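Local coordinates for protein NalP translocator (Neisseria meningitidis, PDB 1UYN) that forms, as the C-terminal translocator domain of an autotransporter, an outer-membrane beta-barrel pore for translocation of the protease-bearing passenger domain to the cell surface, at residues G178-L183 with G231-L236; H21-G26 with H264-A269. All coordinates share one frame; numbering follows the deposited sequence.

In the fold
Helix 12-34 comes first in the modelled chain, and its residues 21-26 supply the first half of contact 2. The chain then winds through strand after strand of a 12-stranded antiparallel barrel before residues 264-269 complete that contact, closing a loop that takes in most of the chain. Within this long loop lies a shorter one, closed by contact 1 between residues 178-183 and 231-236, on strands 172-192 and 224-235, which strand 199-219 separates. The two contacts meet where strands 224-235 and 265-278 run side by side, Glu233 and Arg266 being paired through their backbones. Contact 1 links two strands of the wall, with Lys30 of the helix joining its charges; contact 2 ties the wall directly to the helix.

Contact 1: residues G178-L183 with G231-L236; sequences GLRYDL and GVERDL
Arg180 and Glu233 show how charged side chains can join two barrel strands that are not neighbours: strand 199-219 runs between them, and Leu179 CA and Leu236 CA, the nearest across the segments, are 9.3 Å apart. From CB, the arginine sets out with CG anti to its own backbone N (chi1 -173°), and its aliphatic part makes no close approach to 231-236. The side chain also touches Val209 of strand 199-219 and Leu29 of helix 12-34. Two bends later the guanidinium is reached, and its two terminal nitrogens diverge. NH1 stays on its own strand and meets Asp182 OD2 at 2.9 Å, a salt bridge lying in the guanidinium plane and using the syn lone pair of that oxygen. NH2 crosses to form a salt bridge with Glu233 OE2, also at 2.9 Å, whose hydrogen bond is bent (124°) and weak. The carboxylate and guanidinium planes are 63° apart. Lys30 binds Glu233 OE1 and Arg239 binds Asp182 OD2, which widens the network. On the outer surface, Leu179 CD2 meets Leu236 CD1 at 3.8 Å, the side chains crossing at about a right angle. Charges within and leucines without are characteristic of a transmembrane beta-barrel with a hydrophilic pore.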
loop_
_atom_site.group_PDB
_atom_site.type_symbol
_atom_site.label_atom_id
_atom_site.label_comp_id
_atom_site.label_asym_id
_atom_site.label_seq_id
_atom_site.Cartn_x
_atom_site.Cartn_y
_atom_site.Cartn_z
ATOM N N GLY A 178 9.393 -1.693 12.071
ATOM C CA GLY A 178 8.931 -3.050 12.280
ATOM C C GLY A 178 9.020 -3.960 11.086
ATOM O O GLY A 178 9.945 -3.900 10.318
ATOM N N LEU A 179 8.055 -4.863 10.987
ATOM C CA LEU A 179 8.038 -5.812 9.937
ATOM C C LEU A 179 6.646 -5.862 9.343
ATOM O O LEU A 179 5.686 -5.540 10.004
ATOM C CB LEU A 179 8.430 -7.162 10.503
ATOM C CG LEU A 179 9.757 -7.255 11.239
ATOM C CD1 LEU A 179 9.765 -8.577 11.952
ATOM C CD2 LEU A 179 10.976 -7.120 10.323
ATOM N N ARG A 180 6.554 -6.260 8.077
ATOM C CA ARG A 180 5.278 -6.582 7.447
ATOM C C ARG A 180 5.505 -7.893 6.715
ATOM O O ARG A 180 6.463 -8.021 6.016
ATOM C CB ARG A 180 4.885 -5.500 6.463
ATOM C CG ARG A 180 3.469 -5.675 5.881
ATOM C CD ARG A 180 3.410 -5.491 4.360
ATOM N NE ARG A 180 3.914 -4.199 3.968
ATOM C CZ ARG A 180 4.552 -3.931 2.840
ATOM N NH1 ARG A 180 4.827 -4.866 1.946
ATOM N NH2 ARG A 180 4.952 -2.679 2.622
ATOM N N TYR A 181 4.641 -8.866 6.902
ATOM C CA TYR A 181 4.718 -10.115 6.180
ATOM C C TYR A 181 3.611 -10.147 5.142
ATOM O O TYR A 181 2.463 -10.011 5.509
ATOM C CB TYR A 181 4.512 -11.274 7.145
ATOM C CG TYR A 181 4.783 -12.636 6.537
ATOM C CD1 TYR A 181 6.056 -12.978 6.148
ATOM C CD2 TYR A 181 3.766 -13.580 6.379
ATOM C CE1 TYR A 181 6.336 -14.217 5.583
ATOM C CE2 TYR A 181 4.021 -14.835 5.837
ATOM C CZ TYR A 181 5.330 -15.142 5.435
ATOM O OH TYR A 181 5.673 -16.371 4.892
ATOM N N ASP A 182 3.959 -10.312 3.861
ATOM C CA ASP A 182 2.985 -10.413 2.780
ATOM C C ASP A 182 2.889 -11.827 2.365
ATOM O O ASP A 182 3.879 -12.396 1.922
ATOM C CB ASP A 182 3.443 -9.655 1.541
ATOM C CG ASP A 182 3.556 -8.196 1.758
ATOM O OD1 ASP A 182 2.957 -7.672 2.730
ATOM O OD2 ASP A 182 4.251 -7.502 0.991
ATOM N N LEU A 183 1.698 -12.387 2.459
ATOM C CA LEU A 183 1.423 -13.739 1.988
ATOM C C LEU A 183 0.532 -13.631 0.764
ATOM O O LEU A 183 -0.589 -13.171 0.850
ATOM C CB LEU A 183 0.702 -14.513 3.073
ATOM C CG LEU A 183 0.463 -15.996 2.861
ATOM C CD1 LEU A 183 1.766 -16.776 2.553
ATOM C CD2 LEU A 183 -0.173 -16.533 4.088
ATOM N N GLY A 231 11.832 7.504 5.152
ATOM C CA GLY A 231 11.715 6.107 5.526
ATOM C C GLY A 231 12.561 5.179 4.700
ATOM O O GLY A 231 13.058 5.522 3.641
ATOM N N VAL A 232 12.662 3.963 5.190
ATOM C CA VAL A 232 13.471 2.924 4.601
ATOM C C VAL A 232 12.599 1.664 4.567
ATOM O O VAL A 232 11.736 1.450 5.416
ATOM C CB VAL A 232 14.715 2.788 5.465
ATOM C CG1 VAL A 232 15.263 1.418 5.462
ATOM C CG2 VAL A 232 15.762 3.803 5.021
ATOM N N GLU A 233 12.791 0.849 3.549
ATOM C CA GLU A 233 11.926 -0.300 3.304
ATOM C C GLU A 233 12.677 -1.268 2.389
ATOM O O GLU A 233 13.353 -0.870 1.458
ATOM C CB GLU A 233 10.624 0.193 2.704
ATOM C CG GLU A 233 9.730 -0.857 2.057
ATOM C CD GLU A 233 8.222 -0.502 2.142
ATOM O OE1 GLU A 233 7.858 0.620 2.717
ATOM O OE2 GLU A 233 7.413 -1.367 1.693
ATOM N N ARG A 234 12.607 -2.545 2.688
ATOM C CA ARG A 234 13.422 -3.514 1.989
ATOM C C ARG A 234 12.879 -4.906 2.199
ATOM O O ARG A 234 12.608 -5.292 3.315
ATOM C CB ARG A 234 14.848 -3.476 2.522
ATOM C CG ARG A 234 15.852 -4.283 1.726
ATOM C CD ARG A 234 17.179 -4.250 2.360
ATOM N NE ARG A 234 18.296 -4.499 1.455
ATOM C CZ ARG A 234 18.657 -5.694 1.093
ATOM N NH1 ARG A 234 17.985 -6.780 1.502
ATOM N NH2 ARG A 234 19.691 -5.823 0.308
ATOM N N ASP A 235 12.775 -5.693 1.147
ATOM C CA ASP A 235 12.362 -7.062 1.357
ATOM C C ASP A 235 13.509 -7.773 2.064
ATOM O O ASP A 235 14.678 -7.524 1.802
ATOM C CB ASP A 235 11.955 -7.738 0.052
ATOM C CG ASP A 235 10.701 -7.131 -0.559
ATOM O OD1 ASP A 235 9.983 -6.353 0.086
ATOM O OD2 ASP A 235 10.339 -7.365 -1.717
ATOM N N LEU A 236 13.167 -8.580 3.044
ATOM C CA LEU A 236 14.166 -9.278 3.827
ATOM C C LEU A 236 14.410 -10.662 3.267
ATOM O O LEU A 236 15.421 -11.285 3.609
ATOM C CB LEU A 236 13.771 -9.303 5.325
ATOM C CG LEU A 236 13.538 -7.897 5.884
ATOM C CD1 LEU A 236 13.251 -7.908 7.380
ATOM C CD2 LEU A 236 14.750 -7.017 5.553
#

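Contact 2: residues H21-G26 with H264-A269. With SO4 (sulfate ion), chain C.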
loop_
_atom_site.group_PDB
_atom_site.type_symbol
_atom_site.label_atom_id
_atom_site.label_comp_id
_atom_site.label_asym_id
_atom_site.label_seq_id
_atom_site.Cartn_x
_atom_site.Cartn_y
_atom_site.Cartn_z
ATOM N N HIS A 21 0.833 -4.940 -7.757
ATOM C CA HIS A 21 -0.300 -4.924 -6.835
ATOM C C HIS A 21 0.147 -5.014 -5.360
ATOM O O HIS A 21 -0.269 -4.195 -4.528
ATOM C CB HIS A 21 -1.281 -6.056 -7.131
ATOM C CG HIS A 21 -2.356 -6.182 -6.107
ATOM N ND1 HIS A 21 -3.329 -5.229 -5.935
ATOM C CD2 HIS A 21 -2.569 -7.106 -5.148
ATOM C CE1 HIS A 21 -4.125 -5.585 -4.945
ATOM N NE2 HIS A 21 -3.687 -6.723 -4.449
ATOM N N ALA A 22 0.968 -6.014 -5.043
ATOM C CA ALA A 22 1.572 -6.134 -3.699
ATOM C C ALA A 22 2.239 -4.855 -3.194
ATOM O O ALA A 22 2.223 -4.540 -1.995
ATOM C CB ALA A 22 2.605 -7.278 -3.664
ATOM N N ASP A 23 2.882 -4.158 -4.120
ATOM C CA ASP A 23 3.677 -2.978 -3.808
ATOM C C ASP A 23 2.708 -1.859 -3.474
ATOM O O ASP A 23 2.881 -1.158 -2.488
ATOM C CB ASP A 23 4.513 -2.645 -5.014
ATOM C CG ASP A 23 5.461 -1.521 -4.773
ATOM O OD1 ASP A 23 6.463 -1.734 -4.080
ATOM O OD2 ASP A 23 5.324 -0.410 -5.291
ATOM N N MET A 24 1.653 -1.732 -4.269
ATOM C CA MET A 24 0.598 -0.775 -3.978
ATOM C C MET A 24 -0.081 -1.054 -2.679
ATOM O O MET A 24 -0.388 -0.121 -1.952
ATOM C CB MET A 24 -0.443 -0.721 -5.097
ATOM C CG MET A 24 -0.196 0.452 -6.054
ATOM S SD MET A 24 -0.981 0.273 -7.629
ATOM C CE MET A 24 0.273 0.923 -8.663
ATOM N N GLN A 25 -0.332 -2.326 -2.408
ATOM C CA GLN A 25 -0.956 -2.800 -1.179
ATOM C C GLN A 25 -0.166 -2.432 0.066
ATOM O O GLN A 25 -0.756 -2.190 1.099
ATOM C CB GLN A 25 -1.130 -4.310 -1.200
ATOM C CG GLN A 25 -2.130 -4.820 -0.208
ATOM C CD GLN A 25 -3.577 -4.735 -0.697
ATOM O OE1 GLN A 25 -3.919 -3.849 -1.481
ATOM N NE2 GLN A 25 -4.447 -5.632 -0.187
ATOM N N GLY A 26 1.154 -2.367 -0.003
ATOM C CA GLY A 26 1.923 -1.977 1.159
ATOM C C GLY A 26 1.656 -0.527 1.538
ATOM O O GLY A 26 1.725 -0.140 2.722
ATOM N N HIS A 264 16.033 -4.791 -2.981
ATOM C CA HIS A 264 16.785 -3.549 -2.770
ATOM C C HIS A 264 16.104 -2.752 -1.730
ATOM O O HIS A 264 14.902 -2.898 -1.535
ATOM C CB HIS A 264 16.926 -2.726 -4.063
ATOM C CG HIS A 264 17.770 -3.392 -5.107
ATOM N ND1 HIS A 264 17.359 -4.526 -5.788
ATOM C CD2 HIS A 264 19.006 -3.093 -5.580
ATOM C CE1 HIS A 264 18.313 -4.894 -6.628
ATOM N NE2 HIS A 264 19.318 -4.035 -6.533
ATOM N N THR A 265 16.895 -1.939 -1.033
ATOM C CA THR A 265 16.406 -0.962 -0.057
ATOM C C THR A 265 15.780 0.203 -0.810
ATOM O O THR A 265 16.442 0.776 -1.649
ATOM C CB THR A 265 17.597 -0.440 0.762
ATOM O OG1 THR A 265 18.069 -1.474 1.613
ATOM C CG2 THR A 265 17.215 0.630 1.761
ATOM N N ARG A 266 14.523 0.556 -0.537
ATOM C CA ARG A 266 14.057 1.909 -0.938
ATOM C C ARG A 266 13.984 2.973 0.120
ATOM O O ARG A 266 13.666 2.694 1.226
ATOM C CB ARG A 266 12.721 1.919 -1.646
ATOM C CG ARG A 266 11.622 1.283 -0.972
ATOM C CD ARG A 266 10.706 0.772 -1.952
ATOM N NE ARG A 266 11.382 -0.161 -2.878
ATOM C CZ ARG A 266 10.713 -1.011 -3.640
ATOM N NH1 ARG A 266 9.361 -1.064 -3.573
ATOM N NH2 ARG A 266 11.382 -1.808 -4.463
ATOM N N LEU A 267 14.324 4.187 -0.278
ATOM C CA LEU A 267 14.171 5.390 0.503
ATOM C C LEU A 267 12.846 5.987 0.081
ATOM O O LEU A 267 12.554 6.050 -1.091
ATOM C CB LEU A 267 15.281 6.393 0.162
ATOM C CG LEU A 267 16.728 5.856 0.184
ATOM C CD1 LEU A 267 17.801 6.977 0.078
ATOM C CD2 LEU A 267 16.992 4.994 1.444
ATOM N N VAL A 268 12.048 6.401 1.045
ATOM C CA VAL A 268 10.830 7.120 0.771
ATOM C C VAL A 268 10.851 8.439 1.496
ATOM O O VAL A 268 11.027 8.442 2.702
ATOM C CB VAL A 268 9.606 6.369 1.319
ATOM C CG1 VAL A 268 8.331 7.167 1.021
ATOM C CG2 VAL A 268 9.551 4.958 0.755
ATOM N N ALA A 269 10.649 9.541 0.788
ATOM C CA ALA A 269 10.439 10.855 1.423
ATOM C C ALA A 269 8.998 11.293 1.151
ATOM O O ALA A 269 8.387 10.836 0.189
ATOM C CB ALA A 269 11.431 11.876 0.895
HETATM S S SO4 C . 20.925 -1.982 -2.697
HETATM O O1 SO4 C . 21.064 -3.460 -2.609
HETATM O O2 SO4 C . 21.307 -1.576 -4.063
HETATM O O3 SO4 C . 19.583 -1.535 -2.319
HETATM O O4 SO4 C . 21.797 -1.278 -1.747
#
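Asp23 on the helix and Arg266 on the barrel wall reach for each other from opposite directions, bridging backbones whose nearest CA atoms, those of these same two residues, are 11.8 Å apart. The whole contact comes down to one ion pair, Asp23 OD1 with Arg266 NH1 at 3.0 Å. The carboxylate oxygen lies at the guanidinium edge, in its plane, although the carboxylate itself is turned 70° away from that plane. The chain of Arg266 bends at chi3 (57°), bringing NH1 to Asp23.

The closely knit part of the site is completed by Tyr295. Its hydroxyl hydrogen-bonds to Asp23 OD2, which also forms a salt bridge with Arg27, and its ring makes a cation-pi interaction with Arg266. The acid is therefore held through both oxygens, and the positive groups around it would be expected to stabilise its negative charge.

His264, in contrast, is exposed, and beside it and Thr265 the wall meets a bound ion instead of the helix. Here a sulfate, probably from the crystallisation liquor, accepts a hydrogen bond on O3 from Thr265 N at 3.0 Å, and its O2 lies near the plane of the His264 ring, at the edge by CD2. Neither His264 nor Thr265 approaches residues 21-26. A helix threaded through the barrel lumen and held to the wall by polar and charged side chains is characteristic of the autotransporter translocator domain.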